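Local structure of lactaldehyde dehydrogenase (Escherichia coli, 2IMP) at residues E44-A49 against E210-E215; A223-T228 against E235-T240; I50-R55 against V201-L206; F157-K162 against I173-S178. The protein oxidises L-lactaldehyde irreversibly to L-lactate with NAD+ in the breakdown of fucose and rhamnose, and also acts on glycolaldehyde and other aldehydes. All blocks are in the same frame, centred on the assembly; numbering follows the deposited sequence.

How the contacts relate
Starting from the N terminus, helix 43-62 supplies the first half of two contacts: its first turns belong to contact 1 and its middle to contact 3. Contact 1 closes the longest loop, from 44-49 to 210-215. Contact 3 is nested inside it, bringing 50-55 onto strand 202-204, and contact 4 is nested in turn inside contact 3, folding helix 155-168 back on strand 172-176. Contact 2 follows in series, after contact 1 has closed, and no loops cross. Strands 172-176 and 202-204 are neighbours in one sheet, which strand 222-227 also joins. Contacts 2, 3 and 4 lay helices on this sheet and contact 1 joins two helices beside it; contacts 1, 2 and 4 touch the coenzyme.

Contact 1. Residues E44-A49 against E210-E215; sequences EDARKA and ETVGQE. With NAI (1,4-dihydronicotinamide adenine dinucleotide), chain D.
Glu215 carries most of this helix-to-helix contact, its stem lying on Ala46 and its carboxylate reaching Arg47. Its CG stands anti to the backbone N (chi1 -177°), which lays Glu215 CG on the methyl of Ala46, 3.4 Å from Ala46 CB, and a bend at chi2 then turns the carboxylate to Arg47. The two side chains cross at about a right angle. A salt bridge joins Arg47 NE to Glu215 OE2 at 3.1 Å, while OE1 lies over a face of the guanidinium, whose plane is tilted 60° from that of the carboxylate. OE2 has a further partner in Asn219 ND2, so it is held by two groups. With an alanine in place of Glu215, Arg47 would probably lose its carboxylate mate and a gap would open beside the methyl of Ala46.

One turn before the acid, Val212 CG1 meets Ala46 CB at 4.2 Å. The small residue at 46 suits the close approach of 44-49 and 210-215, whose axes come to 8.7 Å and cross at -31°. The far side of helix 209-218 serves the coenzyme: Gln214 NE2 donates an almost straight bond of 2.8 Å to N1A of NAI, and Gln214 OE1 is tied to Thr240 OG1. This is the adenine pocket of the Rossmann-like coenzyme domain of aldehyde dehydrogenases, where the base lies between helices 209-218 and 231-242.

Contact 2. Residues A223-T228 against E235-T240; sequences AMVSMT and EKIMAT. With NAI (1,4-dihydronicotinamide adenine dinucleotide), chain D.
Lys162 NZ is gripped by two hydroxyls, Ser226 OG of strand 222-227 and Thr228 OG1 just beyond its end, on the face turned from helix 231-242; from the other face Val225 and Met227 reach Ile237 of that helix. The unit is a strand, turn and helix of the Rossmann-like coenzyme domain, and the turn between the two carries Ser230, whose OG is hydrogen-bonded to NAI.

Ile237 does all the touching from the helix side, and each branch has its own neighbour. Its CG2, anti to the backbone N, heads for the valine and lies 3.9 Å from Val225 CG1. The longer branch leans the other way, and its CD1 settles on the bend of the methionine chain. Met227 CG and Ile237 CD1 are 3.3 Å apart, tighter than usual for two carbons, so the packing here is close. Midway along that branch, Ile237 CG1 rests above the adenine of NAI, 3.5 Å from its C2A. The isoleucine thus links the sheet to the base with one apolar side chain. Lys236, one residue earlier, passes the amino group of the base, with its CD 3.2 Å from N6A of NAI.

On the outer side of the helix, Met238 and Ala239 pack on Thr246 and Ala242 of a second subunit. Met227 starts out anti to its N (chi1 171°) and turns at chi2 (-91°), which carries its sulfur past Ile237 and brings CE to 3.4 Å from the phosphate oxygen O1A of NAI.

Contact 3. Residues I50-R55 against V201-L206; sequences IDAAER and VFNLVL
This is a small, buried contact of helix on strand, in which Ala52 and Ala53 of helix 43-62 sit against the carboxamide of Asn203 in strand 202-204. The two methyls meet different ends of the amide: Ala53 CB is 3.7 Å from Asn203 ND2, and Ala52 CB is 4.1 Å from Asn203 OD1. With nothing larger than a methyl in the way, the backbones come close, Ala53 CA lying 5.6 Å from Val201 CA.

The amide is buried but well supplied with partners outside the helix. ND2 donates to the carbonyl oxygens of Gly200 and Ile173, and OD1 accepts from Asp12 N, so bonds at both ends fix which way the group is turned. Strand 202-204 runs parallel to strand 172-176 in the sheet of the Rossmann-like coenzyme domain. Asn203 faces helix 43-62, whereas Phe202 and Leu204 pack on helix 183-195, making a helix-sheet-helix sandwich at this point.

The torsion chi1 of -53° places Asn203 CG beside the backbone N, with the amide directed at the alanines. Nearer the surface, Asp51 and Glu54 both form salt bridges with Lys221 NZ, and Arg55 NH2 forms one with Asp12 OD2, the residue whose N meets Asn203.

Contact 4. Residues F157-K162 against I173-S178; sequences FLIARK and IVIKPS. With NAI (1,4-dihydronicotinamide adenine dinucleotide), chain D; LAC (lactic acid), chain E.
Ile159 and Ile175 meet at about a right angle, with Ile159 CG2 3.8 Å from Ile175 CD1. Ile175 points its long branch at the helix because its CG1 stands beside the backbone N (chi1 -74°), leaving CD1 free to lie against the isoleucine. Two residues earlier on the strand, Ile173 carries its CG1 anti to the backbone N, and its CD1 comes to 4.4 Å from Lys162 CB, at the base of a chain that runs off elsewhere.

Helix 155-168 and strand 172-176 are the last two members of a beta-alpha-beta unit begun by strand 134-149, part of the Rossmann-like fold, and each carries a ligand-binding residue beyond the apolar seam. Arg161 sends NH1 to O of the lactate, 2.8 Å away and nearly straight, with the oxygen at the guanidinium edge. Phe157 CE2 lies over the centre of one guanidinium face, and Asp461 and Glu443 form salt bridges with NH2, so the flat group is held in position.

At the strand's end Lys176 folds back through bends at chi3 and chi4. NZ thereby reaches the adenosine ribose, 2.9 Å from O2B and 3.0 Å from O3B of NAI, as well as Pro177 O and Gly207 O. A leucine in its place is likely to leave both ribose hydroxyls without their shared donor and Pro177 O without this bond. The lysine nitrogen approaches Pro177 O from above its carbonyl plane, at 2.9 Å.

Contact 1. Residues E44-A49 against E210-E215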
# COMPACT_ATOMS: atom_id res chain seq x y z
N GLU A 44 32.71 24.42 12.40
CA GLU A 44 32.53 24.23 13.83
C GLU A 44 31.11 24.59 14.33
O GLU A 44 30.56 23.91 15.19
CB GLU A 44 33.58 25.02 14.61
CG GLU A 44 33.65 26.49 14.23
CD GLU A 44 34.99 27.12 14.58
OE1 GLU A 44 35.40 27.05 15.76
OE2 GLU A 44 35.64 27.68 13.66
N ASP A 45 30.53 25.65 13.77
CA ASP A 45 29.18 26.05 14.15
C ASP A 45 28.16 24.97 13.73
O ASP A 45 27.23 24.65 14.46
CB ASP A 45 28.81 27.38 13.49
CG ASP A 45 29.77 28.49 13.88
OD1 ASP A 45 29.88 28.78 15.08
OD2 ASP A 45 30.42 29.06 12.97
N ALA A 46 28.37 24.42 12.53
CA ALA A 46 27.52 23.35 12.04
C ALA A 46 27.65 22.11 12.94
O ALA A 46 26.66 21.47 13.28
CB ALA A 46 27.90 23.00 10.59
N ARG A 47 28.89 21.81 13.33
CA ARG A 47 29.15 20.67 14.20
C ARG A 47 28.44 20.79 15.55
O ARG A 47 27.90 19.80 16.06
CB ARG A 47 30.65 20.49 14.44
CG ARG A 47 31.45 20.23 13.18
CD ARG A 47 32.80 19.60 13.50
NE ARG A 47 33.56 19.37 12.27
CZ ARG A 47 34.43 20.23 11.75
NH1 ARG A 47 34.66 21.38 12.36
NH2 ARG A 47 35.05 19.94 10.62
N LYS A 48 28.44 21.99 16.13
CA LYS A 48 27.75 22.20 17.39
C LYS A 48 26.24 21.91 17.25
O LYS A 48 25.63 21.27 18.11
CB LYS A 48 27.93 23.65 17.87
CG LYS A 48 29.36 23.99 18.28
CD LYS A 48 29.50 25.47 18.62
CE LYS A 48 30.96 25.84 18.86
NZ LYS A 48 31.16 27.31 19.03
N ALA A 49 25.67 22.36 16.14
CA ALA A 49 24.26 22.13 15.86
C ALA A 49 23.99 20.63 15.63
O ALA A 49 23.03 20.07 16.16
CB ALA A 49 23.83 22.93 14.63
N GLU A 210 30.01 26.88 0.65
CA GLU A 210 31.35 26.29 0.72
C GLU A 210 31.82 25.93 2.14
O GLU A 210 32.60 24.99 2.33
CB GLU A 210 32.37 27.25 0.09
CG GLU A 210 32.14 27.58 -1.39
CD GLU A 210 30.83 28.32 -1.65
OE1 GLU A 210 30.36 29.07 -0.76
OE2 GLU A 210 30.27 28.17 -2.77
N THR A 211 31.36 26.69 3.13
CA THR A 211 31.72 26.46 4.52
C THR A 211 30.68 25.64 5.32
O THR A 211 30.81 24.42 5.48
CB THR A 211 31.94 27.81 5.24
OG1 THR A 211 30.79 28.64 5.04
CG2 THR A 211 33.18 28.52 4.69
N VAL A 212 29.67 26.33 5.82
CA VAL A 212 28.62 25.68 6.59
C VAL A 212 27.88 24.58 5.81
O VAL A 212 27.67 23.48 6.32
CB VAL A 212 27.59 26.72 7.09
CG1 VAL A 212 26.53 26.03 7.95
CG2 VAL A 212 28.30 27.81 7.89
N GLY A 213 27.50 24.88 4.57
CA GLY A 213 26.80 23.91 3.75
C GLY A 213 27.57 22.62 3.60
O GLY A 213 27.01 21.53 3.74
N GLN A 214 28.86 22.73 3.31
CA GLN A 214 29.70 21.55 3.16
C GLN A 214 29.79 20.70 4.44
O GLN A 214 29.83 19.47 4.36
CB GLN A 214 31.10 21.95 2.69
CG GLN A 214 31.18 22.16 1.18
CD GLN A 214 31.04 20.87 0.40
OE1 GLN A 214 31.88 19.97 0.51
NE2 GLN A 214 29.97 20.75 -0.39
N GLU A 215 29.82 21.35 5.59
CA GLU A 215 29.87 20.61 6.85
C GLU A 215 28.54 19.84 7.10
O GLU A 215 28.53 18.74 7.64
CB GLU A 215 30.17 21.57 8.01
CG GLU A 215 30.31 20.92 9.39
CD GLU A 215 31.36 19.81 9.45
OE1 GLU A 215 32.34 19.85 8.68
OE2 GLU A 215 31.20 18.90 10.29
PA NAI D . 22.54 27.46 -4.91
O1A NAI D . 22.90 26.04 -5.10
O2A NAI D . 23.62 28.42 -5.41
O5B NAI D . 22.25 27.72 -3.36
C5B NAI D . 21.30 26.98 -2.61
C4B NAI D . 21.87 26.55 -1.24
O4B NAI D . 22.99 25.68 -1.39
C3B NAI D . 22.36 27.71 -0.37
O3B NAI D . 21.94 27.52 0.98
C2B NAI D . 23.86 27.67 -0.57
O2B NAI D . 24.63 28.29 0.43
C1B NAI D . 24.12 26.19 -0.69
N9A NAI D . 25.39 25.86 -1.42
C8A NAI D . 25.97 26.45 -2.54
N7A NAI D . 27.13 25.79 -2.82
C5A NAI D . 27.30 24.80 -1.92
C6A NAI D . 28.30 23.83 -1.73
N6A NAI D . 29.35 23.76 -2.55
N1A NAI D . 28.18 22.91 -0.67
C2A NAI D . 27.08 22.97 0.19
N3A NAI D . 26.09 23.94 0.00
C4A NAI D . 26.20 24.84 -1.04
O3 NAI D . 21.16 27.66 -5.70
PN NAI D . 20.17 28.93 -5.65
O1N NAI D . 19.85 29.31 -4.26
O2N NAI D . 19.02 28.62 -6.56
O5D NAI D . 21.10 30.04 -6.39
C5D NAI D . 21.78 31.09 -5.75
C4D NAI D . 22.55 31.83 -6.82
O4D NAI D . 23.46 32.74 -6.19
C3D NAI D . 23.40 31.15 -7.92
O3D NAI D . 22.73 31.23 -9.16
C2D NAI D . 24.72 31.88 -7.92
O2D NAI D . 25.22 32.11 -9.22
C1D NAI D . 24.41 33.14 -7.15
N1N NAI D . 25.65 33.72 -6.55
C2N NAI D . 26.05 33.23 -5.30
C3N NAI D . 27.23 33.75 -4.69
C7N NAI D . 27.67 33.24 -3.34
O7N NAI D . 28.82 33.77 -2.77
N7N NAI D . 27.02 32.29 -2.65
C4N NAI D . 27.97 34.77 -5.37
C5N NAI D . 27.54 35.25 -6.64
C6N NAI D . 26.37 34.71 -7.22

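Contact 2. Residues A223-T228 against E235-T240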
# COMPACT_ATOMS: atom_id res chain seq x y z
N ALA A 223 22.71 11.47 8.91
CA ALA A 223 22.17 10.32 8.19
C ALA A 223 21.73 10.68 6.75
O ALA A 223 21.83 9.87 5.83
CB ALA A 223 20.99 9.74 8.96
N MET A 224 21.25 11.90 6.57
CA MET A 224 20.84 12.38 5.26
C MET A 224 20.92 13.90 5.09
O MET A 224 20.57 14.66 6.00
CB MET A 224 19.40 11.93 4.94
CG MET A 224 18.89 12.43 3.57
SD MET A 224 17.27 11.79 3.04
CE MET A 224 16.15 12.87 3.99
N VAL A 225 21.42 14.32 3.94
CA VAL A 225 21.49 15.73 3.63
C VAL A 225 20.47 16.09 2.53
O VAL A 225 20.46 15.49 1.46
CB VAL A 225 22.91 16.19 3.19
CG1 VAL A 225 23.38 15.40 1.96
CG2 VAL A 225 22.90 17.69 2.88
N SER A 226 19.59 17.03 2.84
CA SER A 226 18.58 17.47 1.89
C SER A 226 18.84 18.88 1.37
O SER A 226 19.05 19.80 2.16
CB SER A 226 17.19 17.41 2.52
OG SER A 226 16.21 17.89 1.61
N MET A 227 18.82 19.04 0.06
CA MET A 227 19.08 20.34 -0.52
C MET A 227 18.31 20.68 -1.79
O MET A 227 18.04 19.81 -2.63
CB MET A 227 20.59 20.50 -0.78
CG MET A 227 20.99 21.73 -1.58
SD MET A 227 21.05 21.46 -3.37
CE MET A 227 21.58 23.08 -3.95
N THR A 228 17.93 21.94 -1.90
CA THR A 228 17.25 22.44 -3.07
C THR A 228 18.00 23.66 -3.64
O THR A 228 18.45 24.51 -2.87
CB THR A 228 15.80 22.85 -2.73
OG1 THR A 228 15.09 21.69 -2.26
CG2 THR A 228 15.10 23.40 -3.97
N GLU A 235 25.88 18.93 -6.97
CA GLU A 235 26.99 18.05 -7.31
C GLU A 235 28.07 18.04 -6.20
O GLU A 235 28.59 16.98 -5.82
CB GLU A 235 27.66 18.50 -8.60
CG GLU A 235 26.83 18.34 -9.86
CD GLU A 235 27.50 18.97 -11.08
OE1 GLU A 235 28.73 18.76 -11.25
OE2 GLU A 235 26.81 19.67 -11.85
N LYS A 236 28.39 19.22 -5.70
CA LYS A 236 29.37 19.35 -4.64
C LYS A 236 28.89 18.72 -3.33
O LYS A 236 29.66 18.13 -2.58
CB LYS A 236 29.72 20.82 -4.42
CG LYS A 236 30.34 21.49 -5.65
CD LYS A 236 30.68 22.95 -5.39
CE LYS A 236 31.28 23.62 -6.61
NZ LYS A 236 30.30 23.68 -7.73
N ILE A 237 27.59 18.86 -3.09
CA ILE A 237 26.97 18.28 -1.90
C ILE A 237 27.01 16.75 -1.93
O ILE A 237 27.40 16.11 -0.95
CB ILE A 237 25.50 18.75 -1.76
CG1 ILE A 237 25.48 20.20 -1.30
CG2 ILE A 237 24.76 17.86 -0.76
CD1 ILE A 237 24.13 20.85 -1.37
N MET A 238 26.62 16.18 -3.06
CA MET A 238 26.62 14.73 -3.20
C MET A 238 28.04 14.14 -3.16
O MET A 238 28.27 13.11 -2.54
CB MET A 238 25.92 14.32 -4.50
CG MET A 238 25.75 12.81 -4.64
SD MET A 238 24.73 12.38 -6.07
CE MET A 238 24.95 10.58 -6.09
N ALA A 239 28.97 14.81 -3.84
CA ALA A 239 30.35 14.34 -3.83
C ALA A 239 30.89 14.27 -2.39
O ALA A 239 31.55 13.31 -2.00
CB ALA A 239 31.22 15.27 -4.67
N THR A 240 30.57 15.30 -1.60
CA THR A 240 31.01 15.34 -0.22
C THR A 240 30.31 14.29 0.65
O THR A 240 30.93 13.65 1.50
CB THR A 240 30.80 16.75 0.37
OG1 THR A 240 31.65 17.67 -0.32
CG2 THR A 240 31.12 16.78 1.85
PA NAI D . 22.54 27.46 -4.91
O1A NAI D . 22.90 26.04 -5.10
O2A NAI D . 23.62 28.42 -5.41
O5B NAI D . 22.25 27.72 -3.36
C5B NAI D . 21.30 26.98 -2.61
C4B NAI D . 21.87 26.55 -1.24
O4B NAI D . 22.99 25.68 -1.39
C3B NAI D . 22.36 27.71 -0.37
O3B NAI D . 21.94 27.52 0.98
C2B NAI D . 23.86 27.67 -0.57
O2B NAI D . 24.63 28.29 0.43
C1B NAI D . 24.12 26.19 -0.69
N9A NAI D . 25.39 25.86 -1.42
C8A NAI D . 25.97 26.45 -2.54
N7A NAI D . 27.13 25.79 -2.82
C5A NAI D . 27.30 24.80 -1.92
C6A NAI D . 28.30 23.83 -1.73
N6A NAI D . 29.35 23.76 -2.55
N1A NAI D . 28.18 22.91 -0.67
C2A NAI D . 27.08 22.97 0.19
N3A NAI D . 26.09 23.94 0.00
C4A NAI D . 26.20 24.84 -1.04
O3 NAI D . 21.16 27.66 -5.70
PN NAI D . 20.17 28.93 -5.65
O1N NAI D . 19.85 29.31 -4.26
O2N NAI D . 19.02 28.62 -6.56
O5D NAI D . 21.10 30.04 -6.39
C5D NAI D . 21.78 31.09 -5.75
C4D NAI D . 22.55 31.83 -6.82
O4D NAI D . 23.46 32.74 -6.19
C3D NAI D . 23.40 31.15 -7.92
O3D NAI D . 22.73 31.23 -9.16
C2D NAI D . 24.72 31.88 -7.92
O2D NAI D . 25.22 32.11 -9.22
C1D NAI D . 24.41 33.14 -7.15
N1N NAI D . 25.65 33.72 -6.55
C2N NAI D . 26.05 33.23 -5.30
C3N NAI D . 27.23 33.75 -4.69
C7N NAI D . 27.67 33.24 -3.34
O7N NAI D . 28.82 33.77 -2.77
N7N NAI D . 27.02 32.29 -2.65
C4N NAI D . 27.97 34.77 -5.37
C5N NAI D . 27.54 35.25 -6.64
C6N NAI D . 26.37 34.71 -7.22

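Contact 3. Residues I50-R55 against V201-L206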
# COMPACT_ATOMS: atom_id res chain seq x y z
N ILE A 50 24.85 20.00 14.84
CA ILE A 50 24.72 18.58 14.57
C ILE A 50 24.87 17.74 15.85
O ILE A 50 24.10 16.80 16.08
CB ILE A 50 25.76 18.12 13.52
CG1 ILE A 50 25.39 18.73 12.16
CG2 ILE A 50 25.80 16.60 13.44
CD1 ILE A 50 26.39 18.44 11.06
N ASP A 51 25.84 18.09 16.69
CA ASP A 51 26.02 17.37 17.95
C ASP A 51 24.79 17.52 18.86
O ASP A 51 24.40 16.58 19.56
CB ASP A 51 27.27 17.86 18.70
CG ASP A 51 28.56 17.45 18.00
OD1 ASP A 51 28.57 16.40 17.33
OD2 ASP A 51 29.56 18.18 18.13
N ALA A 52 24.21 18.71 18.85
CA ALA A 52 23.01 18.96 19.64
C ALA A 52 21.82 18.13 19.10
O ALA A 52 21.05 17.54 19.86
CB ALA A 52 22.66 20.45 19.61
N ALA A 53 21.70 18.09 17.78
CA ALA A 53 20.65 17.32 17.14
C ALA A 53 20.78 15.82 17.47
O ALA A 53 19.78 15.12 17.68
CB ALA A 53 20.68 17.52 15.64
N GLU A 54 22.02 15.35 17.52
CA GLU A 54 22.30 13.96 17.85
C GLU A 54 21.88 13.62 19.30
O GLU A 54 21.26 12.59 19.54
CB GLU A 54 23.79 13.66 17.66
CG GLU A 54 24.17 12.22 17.96
CD GLU A 54 25.67 11.99 17.79
OE1 GLU A 54 26.45 12.56 18.57
OE2 GLU A 54 26.06 11.23 16.88
N ARG A 55 22.23 14.50 20.24
CA ARG A 55 21.86 14.28 21.63
C ARG A 55 20.34 14.20 21.85
O ARG A 55 19.86 13.44 22.68
CB ARG A 55 22.42 15.39 22.54
CG ARG A 55 23.95 15.42 22.69
CD ARG A 55 24.35 16.25 23.92
NE ARG A 55 24.00 17.66 23.81
CZ ARG A 55 24.69 18.57 23.12
NH1 ARG A 55 25.80 18.21 22.47
NH2 ARG A 55 24.30 19.83 23.09
N VAL A 201 16.10 19.46 18.52
CA VAL A 201 15.29 18.91 17.43
C VAL A 201 15.34 19.76 16.15
O VAL A 201 15.43 19.23 15.04
CB VAL A 201 13.83 18.70 17.88
CG1 VAL A 201 12.97 18.20 16.71
CG2 VAL A 201 13.79 17.69 19.02
N PHE A 202 15.26 21.08 16.32
CA PHE A 202 15.36 22.02 15.21
C PHE A 202 16.50 23.03 15.45
O PHE A 202 16.49 23.76 16.43
CB PHE A 202 14.06 22.81 14.99
CG PHE A 202 14.14 23.79 13.84
CD1 PHE A 202 13.82 23.39 12.54
CD2 PHE A 202 14.54 25.11 14.05
CE1 PHE A 202 13.91 24.29 11.46
CE2 PHE A 202 14.63 26.02 12.98
CZ PHE A 202 14.32 25.61 11.69
N ASN A 203 17.47 23.02 14.55
CA ASN A 203 18.61 23.92 14.65
C ASN A 203 18.81 24.77 13.39
O ASN A 203 18.61 24.29 12.27
CB ASN A 203 19.89 23.10 14.91
CG ASN A 203 19.75 22.15 16.08
OD1 ASN A 203 20.06 22.51 17.23
ND2 ASN A 203 19.29 20.93 15.82
N LEU A 204 19.19 26.03 13.57
CA LEU A 204 19.42 26.89 12.42
C LEU A 204 20.85 27.45 12.39
O LEU A 204 21.25 28.18 13.29
CB LEU A 204 18.43 28.06 12.42
CG LEU A 204 18.49 28.98 11.18
CD1 LEU A 204 17.73 28.34 10.04
CD2 LEU A 204 17.89 30.34 11.49
N VAL A 205 21.61 27.08 11.37
CA VAL A 205 22.96 27.61 11.24
C VAL A 205 23.07 28.57 10.05
O VAL A 205 22.38 28.39 9.04
CB VAL A 205 24.02 26.48 11.14
CG1 VAL A 205 24.07 25.72 12.46
CG2 VAL A 205 23.69 25.54 9.99
N LEU A 206 23.90 29.60 10.18
CA LEU A 206 24.01 30.61 9.13
C LEU A 206 25.40 30.75 8.48
O LEU A 206 26.42 30.74 9.18
CB LEU A 206 23.57 31.96 9.70
CG LEU A 206 22.18 31.96 10.35
CD1 LEU A 206 22.00 33.20 11.19
CD2 LEU A 206 21.11 31.86 9.27

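Contact 4. Residues F157-K162 against I173-S178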
# COMPACT_ATOMS: atom_id res chain seq x y z
N PHE A 157 8.92 28.34 2.60
CA PHE A 157 8.29 27.05 2.35
C PHE A 157 9.31 25.89 2.41
O PHE A 157 9.05 24.86 3.04
CB PHE A 157 7.60 27.05 0.98
CG PHE A 157 7.20 25.68 0.51
CD1 PHE A 157 6.34 24.90 1.27
CD2 PHE A 157 7.71 25.17 -0.68
CE1 PHE A 157 5.98 23.62 0.85
CE2 PHE A 157 7.36 23.89 -1.11
CZ PHE A 157 6.49 23.12 -0.35
N LEU A 158 10.45 26.06 1.75
CA LEU A 158 11.45 25.01 1.76
C LEU A 158 11.95 24.61 3.16
O LEU A 158 12.43 23.49 3.35
CB LEU A 158 12.61 25.37 0.84
CG LEU A 158 12.19 25.25 -0.64
CD1 LEU A 158 13.34 25.65 -1.53
CD2 LEU A 158 11.77 23.82 -0.94
N ILE A 159 11.84 25.52 4.13
CA ILE A 159 12.20 25.15 5.49
C ILE A 159 11.27 24.01 5.96
O ILE A 159 11.71 22.97 6.45
CB ILE A 159 12.01 26.32 6.49
CG1 ILE A 159 12.94 27.48 6.16
CG2 ILE A 159 12.28 25.83 7.90
CD1 ILE A 159 12.63 28.73 6.97
N ALA A 160 9.98 24.24 5.78
CA ALA A 160 8.96 23.27 6.16
C ALA A 160 9.00 22.00 5.31
O ALA A 160 8.84 20.89 5.82
CB ALA A 160 7.57 23.92 6.05
N ARG A 161 9.23 22.17 4.01
CA ARG A 161 9.28 21.03 3.11
C ARG A 161 10.29 19.96 3.57
O ARG A 161 10.13 18.77 3.28
CB ARG A 161 9.63 21.49 1.70
CG ARG A 161 9.40 20.42 0.63
CD ARG A 161 9.73 20.97 -0.75
NE ARG A 161 8.64 20.73 -1.69
CZ ARG A 161 8.61 21.19 -2.94
NH1 ARG A 161 9.62 21.92 -3.41
NH2 ARG A 161 7.56 20.92 -3.71
N LYS A 162 11.32 20.40 4.29
CA LYS A 162 12.31 19.47 4.80
C LYS A 162 12.12 19.12 6.30
O LYS A 162 12.09 17.95 6.66
CB LYS A 162 13.73 20.01 4.56
CG LYS A 162 14.00 20.33 3.09
CD LYS A 162 15.41 20.86 2.87
CE LYS A 162 15.57 21.41 1.45
NZ LYS A 162 15.30 20.39 0.40
N ILE A 173 16.84 17.86 13.07
CA ILE A 173 17.39 18.52 11.90
C ILE A 173 18.18 19.81 12.15
O ILE A 173 17.96 20.52 13.14
CB ILE A 173 16.24 18.82 10.89
CG1 ILE A 173 16.79 19.13 9.50
CG2 ILE A 173 15.41 20.00 11.39
CD1 ILE A 173 15.70 19.38 8.45
N VAL A 174 19.11 20.05 11.25
CA VAL A 174 19.92 21.25 11.23
C VAL A 174 19.75 21.92 9.87
O VAL A 174 20.10 21.35 8.84
CB VAL A 174 21.43 20.97 11.42
CG1 VAL A 174 22.20 22.29 11.32
CG2 VAL A 174 21.69 20.31 12.77
N ILE A 175 19.18 23.11 9.88
CA ILE A 175 18.95 23.82 8.64
C ILE A 175 19.84 25.06 8.39
O ILE A 175 20.15 25.81 9.31
CB ILE A 175 17.47 24.26 8.56
CG1 ILE A 175 16.59 23.05 8.27
CG2 ILE A 175 17.29 25.36 7.52
CD1 ILE A 175 15.12 23.35 8.26
N LYS A 176 20.25 25.22 7.14
CA LYS A 176 21.01 26.39 6.73
C LYS A 176 20.29 27.08 5.57
O LYS A 176 20.18 26.54 4.48
CB LYS A 176 22.42 26.05 6.25
CG LYS A 176 23.24 27.34 5.99
CD LYS A 176 24.51 27.10 5.19
CE LYS A 176 24.25 27.09 3.70
NZ LYS A 176 23.79 28.43 3.19
N PRO A 177 19.75 28.28 5.82
CA PRO A 177 19.05 28.97 4.74
C PRO A 177 20.09 29.56 3.77
O PRO A 177 21.29 29.56 4.07
CB PRO A 177 18.28 30.06 5.47
CG PRO A 177 19.28 30.46 6.55
CD PRO A 177 19.81 29.11 7.04
N SER A 178 19.64 30.03 2.61
CA SER A 178 20.56 30.67 1.69
C SER A 178 21.10 31.97 2.32
O SER A 178 20.37 32.62 3.07
CB SER A 178 19.83 31.02 0.38
OG SER A 178 20.52 32.04 -0.34
PA NAI D . 22.54 27.46 -4.91
O1A NAI D . 22.90 26.04 -5.10
O2A NAI D . 23.62 28.42 -5.41
O5B NAI D . 22.25 27.72 -3.36
C5B NAI D . 21.30 26.98 -2.61
C4B NAI D . 21.87 26.55 -1.24
O4B NAI D . 22.99 25.68 -1.39
C3B NAI D . 22.36 27.71 -0.37
O3B NAI D . 21.94 27.52 0.98
C2B NAI D . 23.86 27.67 -0.57
O2B NAI D . 24.63 28.29 0.43
C1B NAI D . 24.12 26.19 -0.69
N9A NAI D . 25.39 25.86 -1.42
C8A NAI D . 25.97 26.45 -2.54
N7A NAI D . 27.13 25.79 -2.82
C5A NAI D . 27.30 24.80 -1.92
C6A NAI D . 28.30 23.83 -1.73
N6A NAI D . 29.35 23.76 -2.55
N1A NAI D . 28.18 22.91 -0.67
C2A NAI D . 27.08 22.97 0.19
N3A NAI D . 26.09 23.94 0.00
C4A NAI D . 26.20 24.84 -1.04
O3 NAI D . 21.16 27.66 -5.70
PN NAI D . 20.17 28.93 -5.65
O1N NAI D . 19.85 29.31 -4.26
O2N NAI D . 19.02 28.62 -6.56
O5D NAI D . 21.10 30.04 -6.39
C5D NAI D . 21.78 31.09 -5.75
C4D NAI D . 22.55 31.83 -6.82
O4D NAI D . 23.46 32.74 -6.19
C3D NAI D . 23.40 31.15 -7.92
O3D NAI D . 22.73 31.23 -9.16
C2D NAI D . 24.72 31.88 -7.92
O2D NAI D . 25.22 32.11 -9.22
C1D NAI D . 24.41 33.14 -7.15
N1N NAI D . 25.65 33.72 -6.55
C2N NAI D . 26.05 33.23 -5.30
C3N NAI D . 27.23 33.75 -4.69
C7N NAI D . 27.67 33.24 -3.34
O7N NAI D . 28.82 33.77 -2.77
N7N NAI D . 27.02 32.29 -2.65
C4N NAI D . 27.97 34.77 -5.37
C5N NAI D . 27.54 35.25 -6.64
C6N NAI D . 26.37 34.71 -7.22
C LAC E . 9.51 24.14 -6.19
CA LAC E . 10.67 25.06 -5.96
CB LAC E . 10.33 26.05 -4.84
O LAC E . 9.64 22.92 -6.00
OHN LAC E . 11.82 24.30 -5.53
OXT LAC E . 8.35 24.64 -6.63